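Local coordinates for phosphodiesterase (Pseudomonas aeruginosa, PDB 4G75), which is a colicin M-like bacteriocin, a metal-binding phosphodiesterase that probably kills rival bacteria by hydrolysing the lipid-linked precursor of peptidoglycan, at residues 166-178 against 194-207. Numbering follows the deposited sequence.
With EDO (1,2-ethanediol), chain G; EDO (1,2-ethanediol), chain K.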
loop_
_atom_site.group_PDB
_atom_site.type_symbol
_atom_site.label_atom_id
_atom_site.label_comp_id
_atom_site.label_asym_id
_atom_site.label_seq_id
_atom_site.Cartn_x
_atom_site.Cartn_y
_atom_site.Cartn_z
ATOM N N LEU A 166 0.238 -9.542 3.148
ATOM C CA LEU A 166 0.169 -9.473 1.689
ATOM C C LEU A 166 -1.145 -10.049 1.178
ATOM O O LEU A 166 -1.611 -9.690 0.098
ATOM C CB LEU A 166 1.334 -10.237 1.043
ATOM C CG LEU A 166 2.760 -9.752 1.289
ATOM C CD1 LEU A 166 3.737 -10.765 0.715
ATOM C CD2 LEU A 166 3.009 -8.361 0.684
ATOM N N ASN A 167 -1.731 -10.956 1.955
ATOM C CA ASN A 167 -2.914 -11.692 1.522
ATOM C C ASN A 167 -2.652 -12.524 0.265
ATOM O O ASN A 167 -3.497 -12.607 -0.629
ATOM C CB ASN A 167 -4.094 -10.745 1.290
ATOM C CG ASN A 167 -5.430 -11.441 1.443
ATOM O OD1 ASN A 167 -5.540 -12.424 2.171
ATOM N ND2 ASN A 167 -6.451 -10.929 0.765
ATOM N N ILE A 168 -1.474 -13.133 0.191
ATOM C CA ILE A 168 -1.183 -14.032 -0.915
ATOM C C ILE A 168 -1.501 -15.477 -0.527
ATOM O O ILE A 168 -1.574 -15.807 0.655
ATOM C CB ILE A 168 0.262 -13.892 -1.438
ATOM C CG1 ILE A 168 1.280 -14.168 -0.326
ATOM C CG2 ILE A 168 0.470 -12.504 -2.054
ATOM C CD1 ILE A 168 2.718 -14.292 -0.849
ATOM N N LYS A 169 -1.706 -16.316 -1.534
ATOM C CA LYS A 169 -2.086 -17.709 -1.335
ATOM C C LYS A 169 -1.282 -18.608 -2.265
ATOM O O LYS A 169 -1.845 -19.253 -3.154
ATOM C CB LYS A 169 -3.574 -17.888 -1.644
ATOM C CG LYS A 169 -4.511 -16.985 -0.857
ATOM C CD LYS A 169 -4.703 -17.499 0.560
ATOM C CE LYS A 169 -5.904 -16.849 1.240
ATOM N NZ LYS A 169 -5.714 -15.390 1.488
ATOM N N PRO A 170 0.043 -18.659 -2.072
ATOM C CA PRO A 170 0.865 -19.417 -3.018
ATOM C C PRO A 170 0.510 -20.898 -3.007
ATOM O O PRO A 170 0.268 -21.486 -1.949
ATOM C CB PRO A 170 2.296 -19.202 -2.503
ATOM C CG PRO A 170 2.207 -18.026 -1.573
ATOM C CD PRO A 170 0.842 -18.087 -0.977
ATOM N N ASN A 171 0.464 -21.482 -4.197
ATOM C CA ASN A 171 0.166 -22.896 -4.362
ATOM C C ASN A 171 1.468 -23.621 -4.680
ATOM O O ASN A 171 1.905 -23.658 -5.829
ATOM C CB ASN A 171 -0.844 -23.070 -5.494
ATOM C CG ASN A 171 -1.352 -24.491 -5.618
ATOM O OD1 ASN A 171 -0.738 -25.426 -5.115
ATOM N ND2 ASN A 171 -2.485 -24.655 -6.300
ATOM N N VAL A 172 2.108 -24.164 -3.653
ATOM C CA VAL A 172 3.428 -24.766 -3.817
ATOM C C VAL A 172 3.399 -25.946 -4.786
ATOM O O VAL A 172 4.291 -26.105 -5.626
ATOM C CB VAL A 172 4.010 -25.208 -2.463
ATOM C CG1 VAL A 172 5.376 -25.842 -2.654
ATOM C CG2 VAL A 172 4.101 -24.016 -1.515
ATOM N N LYS A 173 2.360 -26.766 -4.681
ATOM C CA LYS A 173 2.229 -27.918 -5.568
ATOM C C LYS A 173 2.189 -27.540 -7.044
ATOM O O LYS A 173 2.536 -28.347 -7.904
ATOM C CB LYS A 173 0.993 -28.751 -5.205
ATOM C CG LYS A 173 1.149 -29.509 -3.897
ATOM C CD LYS A 173 0.052 -30.544 -3.719
ATOM C CE LYS A 173 -1.279 -29.882 -3.441
ATOM N NZ LYS A 173 -1.281 -29.143 -2.146
ATOM N N ALA A 174 1.775 -26.311 -7.339
ATOM C CA ALA A 174 1.640 -25.874 -8.725
ATOM C C ALA A 174 2.896 -25.178 -9.259
ATOM O O ALA A 174 2.986 -24.876 -10.449
ATOM C CB ALA A 174 0.424 -24.960 -8.868
HETATM N N MSE A 175 3.859 -24.922 -8.380
HETATM C CA MSE A 175 5.100 -24.279 -8.796
HETATM C C MSE A 175 5.959 -25.259 -9.578
HETATM O O MSE A 175 6.278 -26.333 -9.083
HETATM C CB MSE A 175 5.886 -23.789 -7.579
HETATM C CG MSE A 175 5.191 -22.713 -6.789
HETATM SE SE MSE A 175 6.229 -22.278 -5.195
HETATM C CE MSE A 175 5.052 -20.915 -4.453
ATOM N N PRO A 176 6.341 -24.892 -10.806
ATOM C CA PRO A 176 7.230 -25.758 -11.584
ATOM C C PRO A 176 8.524 -26.106 -10.847
ATOM O O PRO A 176 9.016 -27.222 -10.998
ATOM C CB PRO A 176 7.523 -24.912 -12.824
ATOM C CG PRO A 176 6.261 -24.130 -13.006
ATOM C CD PRO A 176 5.812 -23.779 -11.612
ATOM N N GLN A 177 9.062 -25.185 -10.051
ATOM C CA GLN A 177 10.293 -25.487 -9.326
ATOM C C GLN A 177 10.045 -26.581 -8.300
ATOM O O GLN A 177 10.861 -27.486 -8.131
ATOM C CB GLN A 177 10.859 -24.246 -8.644
ATOM C CG GLN A 177 11.376 -23.205 -9.611
ATOM C CD GLN A 177 12.021 -22.037 -8.901
ATOM O OE1 GLN A 177 11.436 -20.960 -8.802
ATOM N NE2 GLN A 177 13.229 -22.249 -8.386
ATOM N N PHE A 178 8.905 -26.505 -7.626
ATOM C CA PHE A 178 8.566 -27.551 -6.673
ATOM C C PHE A 178 8.304 -28.882 -7.365
ATOM O O PHE A 178 8.789 -29.919 -6.921
ATOM C CB PHE A 178 7.379 -27.169 -5.796
ATOM C CG PHE A 178 7.053 -28.213 -4.773
ATOM C CD1 PHE A 178 7.776 -28.287 -3.597
ATOM C CD2 PHE A 178 6.057 -29.148 -5.007
ATOM C CE1 PHE A 178 7.504 -29.263 -2.656
ATOM C CE2 PHE A 178 5.779 -30.129 -4.073
ATOM C CZ PHE A 178 6.504 -30.184 -2.892
ATOM N N PHE A 194 14.551 -23.166 -2.462
ATOM C CA PHE A 194 14.589 -22.515 -3.765
ATOM C C PHE A 194 13.876 -21.158 -3.788
ATOM O O PHE A 194 13.084 -20.844 -2.903
ATOM C CB PHE A 194 14.064 -23.447 -4.870
ATOM C CG PHE A 194 12.616 -23.847 -4.715
ATOM C CD1 PHE A 194 11.606 -23.078 -5.266
ATOM C CD2 PHE A 194 12.272 -25.019 -4.062
ATOM C CE1 PHE A 194 10.279 -23.450 -5.139
ATOM C CE2 PHE A 194 10.942 -25.396 -3.937
ATOM C CZ PHE A 194 9.948 -24.609 -4.476
ATOM N N ASN A 195 14.191 -20.355 -4.801
ATOM C CA ASN A 195 13.607 -19.023 -4.962
ATOM C C ASN A 195 12.660 -18.989 -6.143
ATOM O O ASN A 195 12.925 -19.602 -7.174
ATOM C CB ASN A 195 14.714 -17.978 -5.162
ATOM C CG ASN A 195 15.733 -18.000 -4.057
ATOM O OD1 ASN A 195 15.382 -18.110 -2.886
ATOM N ND2 ASN A 195 17.014 -17.913 -4.422
ATOM N N VAL A 196 11.551 -18.275 -5.996
ATOM C CA VAL A 196 10.567 -18.173 -7.071
ATOM C C VAL A 196 9.927 -16.790 -7.091
ATOM O O VAL A 196 9.499 -16.281 -6.054
ATOM C CB VAL A 196 9.448 -19.252 -6.966
ATOM C CG1 VAL A 196 9.882 -20.405 -6.086
ATOM C CG2 VAL A 196 8.137 -18.650 -6.468
ATOM N N PRO A 197 9.868 -16.172 -8.277
ATOM C CA PRO A 197 9.164 -14.898 -8.410
ATOM C C PRO A 197 7.664 -15.136 -8.265
ATOM O O PRO A 197 7.151 -16.186 -8.671
ATOM C CB PRO A 197 9.498 -14.448 -9.836
ATOM C CG PRO A 197 10.691 -15.274 -10.244
ATOM C CD PRO A 197 10.543 -16.571 -9.520
ATOM N N TYR A 198 6.967 -14.166 -7.688
ATOM C CA TYR A 198 5.556 -14.328 -7.418
ATOM C C TYR A 198 4.839 -13.022 -7.668
ATOM O O TYR A 198 5.200 -11.989 -7.098
ATOM C CB TYR A 198 5.335 -14.787 -5.976
ATOM C CG TYR A 198 3.960 -15.359 -5.731
ATOM C CD1 TYR A 198 3.699 -16.708 -5.948
ATOM C CD2 TYR A 198 2.923 -14.553 -5.289
ATOM C CE1 TYR A 198 2.432 -17.241 -5.724
ATOM C CE2 TYR A 198 1.654 -15.070 -5.073
ATOM C CZ TYR A 198 1.415 -16.412 -5.295
ATOM O OH TYR A 198 0.157 -16.926 -5.071
ATOM N N ALA A 199 3.836 -13.071 -8.534
ATOM C CA ALA A 199 3.053 -11.883 -8.862
ATOM C C ALA A 199 1.966 -11.736 -7.820
ATOM O O ALA A 199 0.956 -12.437 -7.872
ATOM C CB ALA A 199 2.442 -12.023 -10.250
ATOM N N THR A 200 2.170 -10.841 -6.860
ATOM C CA THR A 200 1.218 -10.737 -5.756
ATOM C C THR A 200 -0.165 -10.266 -6.219
ATOM O O THR A 200 -1.166 -10.558 -5.572
ATOM C CB THR A 200 1.745 -9.845 -4.610
ATOM O OG1 THR A 200 1.881 -8.494 -5.064
ATOM C CG2 THR A 200 3.096 -10.351 -4.119
ATOM N N ALA A 201 -0.219 -9.555 -7.340
ATOM C CA ALA A 201 -1.501 -9.056 -7.858
ATOM C C ALA A 201 -2.462 -10.184 -8.218
ATOM O O ALA A 201 -3.675 -9.972 -8.290
ATOM C CB ALA A 201 -1.284 -8.134 -9.053
ATOM N N LYS A 202 -1.933 -11.384 -8.444
ATOM C CA LYS A 202 -2.801 -12.532 -8.701
ATOM C C LYS A 202 -3.733 -12.781 -7.518
ATOM O O LYS A 202 -4.849 -13.274 -7.685
ATOM C CB LYS A 202 -1.984 -13.798 -8.981
ATOM C CG LYS A 202 -1.893 -14.186 -10.453
ATOM C CD LYS A 202 -0.548 -13.823 -11.068
ATOM C CE LYS A 202 -0.388 -14.460 -12.443
ATOM N NZ LYS A 202 1.039 -14.558 -12.867
ATOM N N ASP A 203 -3.269 -12.422 -6.323
ATOM C CA ASP A 203 -3.963 -12.762 -5.089
ATOM C C ASP A 203 -4.550 -11.562 -4.367
ATOM O O ASP A 203 -5.549 -11.683 -3.669
ATOM C CB ASP A 203 -3.004 -13.456 -4.113
ATOM C CG ASP A 203 -2.570 -14.822 -4.588
ATOM O OD1 ASP A 203 -3.226 -15.370 -5.491
ATOM O OD2 ASP A 203 -1.572 -15.346 -4.048
ATOM N N SER A 204 -3.900 -10.414 -4.511
ATOM C CA SER A 204 -4.159 -9.282 -3.627
ATOM C C SER A 204 -3.953 -7.968 -4.365
ATOM O O SER A 204 -2.839 -7.673 -4.778
ATOM C CB SER A 204 -3.194 -9.358 -2.435
ATOM O OG SER A 204 -3.214 -8.165 -1.662
ATOM N N TRP A 205 -5.013 -7.178 -4.545
ATOM C CA TRP A 205 -4.845 -5.910 -5.252
ATOM C C TRP A 205 -3.912 -4.985 -4.477
ATOM O O TRP A 205 -3.086 -4.302 -5.074
ATOM C CB TRP A 205 -6.188 -5.227 -5.578
ATOM C CG TRP A 205 -6.785 -4.388 -4.471
ATOM C CD1 TRP A 205 -7.740 -4.771 -3.575
ATOM C CD2 TRP A 205 -6.484 -3.018 -4.175
ATOM N NE1 TRP A 205 -8.043 -3.730 -2.729
ATOM C CE2 TRP A 205 -7.284 -2.642 -3.077
ATOM C CE3 TRP A 205 -5.610 -2.077 -4.724
ATOM C CZ2 TRP A 205 -7.237 -1.361 -2.521
ATOM C CZ3 TRP A 205 -5.565 -0.808 -4.173
ATOM C CH2 TRP A 205 -6.371 -0.461 -3.084
ATOM N N VAL A 206 -4.026 -4.991 -3.151
ATOM C CA VAL A 206 -3.177 -4.150 -2.310
ATOM C C VAL A 206 -1.691 -4.492 -2.463
ATOM O O VAL A 206 -0.846 -3.610 -2.686
ATOM C CB VAL A 206 -3.611 -4.217 -0.813
ATOM C CG1 VAL A 206 -2.625 -3.475 0.078
ATOM C CG2 VAL A 206 -5.023 -3.657 -0.636
ATOM N N ALA A 207 -1.355 -5.771 -2.356
ATOM C CA ALA A 207 0.041 -6.161 -2.518
ATOM C C ALA A 207 0.498 -5.852 -3.938
ATOM O O ALA A 207 1.599 -5.350 -4.145
ATOM C CB ALA A 207 0.242 -7.642 -2.197
HETATM C C1 EDO G . 2.589 -15.626 -10.209
HETATM O O1 EDO G . 3.921 -15.104 -10.202
HETATM C C2 EDO G . 2.037 -15.634 -8.792
HETATM O O2 EDO G . 1.005 -16.624 -8.704
HETATM C C1 EDO K . 1.927 -20.829 -7.245
HETATM O O1 EDO K . 0.841 -20.079 -6.694
HETATM C C2 EDO K . 2.012 -20.591 -8.746
HETATM O O2 EDO K . 2.616 -19.314 -8.987
HETATM O O HOH W 1 -5.663 -7.768 0.335
HETATM O O HOH W 2 -6.103 -13.663 -1.129
HETATM O O HOH W 3 -2.811 -18.050 -5.731
#
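The loop 166-171, which leads through the 3-10 turn 172-174 into helix 176-184, runs along strand 188-199 and the turn into helix 205-208, and Asp203 of that turn meets Lys169 and Tyr198 on one oxygen. Lys169 N gives a nearly straight bond to Asp203 OD2 (2.7 Å, 174°) from above the carboxylate plane. Tyr198 OH donates to the same OD2 at 2.6 Å, on its syn side and from the opposite face. With CG anti to the backbone N (chi1 -163°), the tyrosine ring lies between Pro170 CG on one face and the chain G ethanediol, probably from the crystallisation liquor, whose C2 sits over the ring centre on the other. Pro170 CB comes within 3.8 Å of Tyr198 CE1, while Ile168 CG2 packs on Thr200 CB at 3.9 Å. Further along, Ser204 N-caps helix 205-208: its OG accepts from Ala207 N and donates to Leu166 O at 2.8 Å, tying the loop to the helix start. At the other end the selenium of Met175, a selenomethionine, meets the edge of the Phe194 ring, 4.2 Å from CE1, a Met-aromatic contact; Phe194 CZ also touches Phe178 CB. Thr200 OG1 is hydrogen-bonded to Gly212 O, and the Thr200 side chain lies about 4 Å from that of the magnesium ligand Val211 and about 7 Å from the ion. Two donors on OD2 and a water on OD1 would probably favour the ionised Asp203 carboxylate; the bond to OD2 sets the direction of the tyrosine hydroxyl.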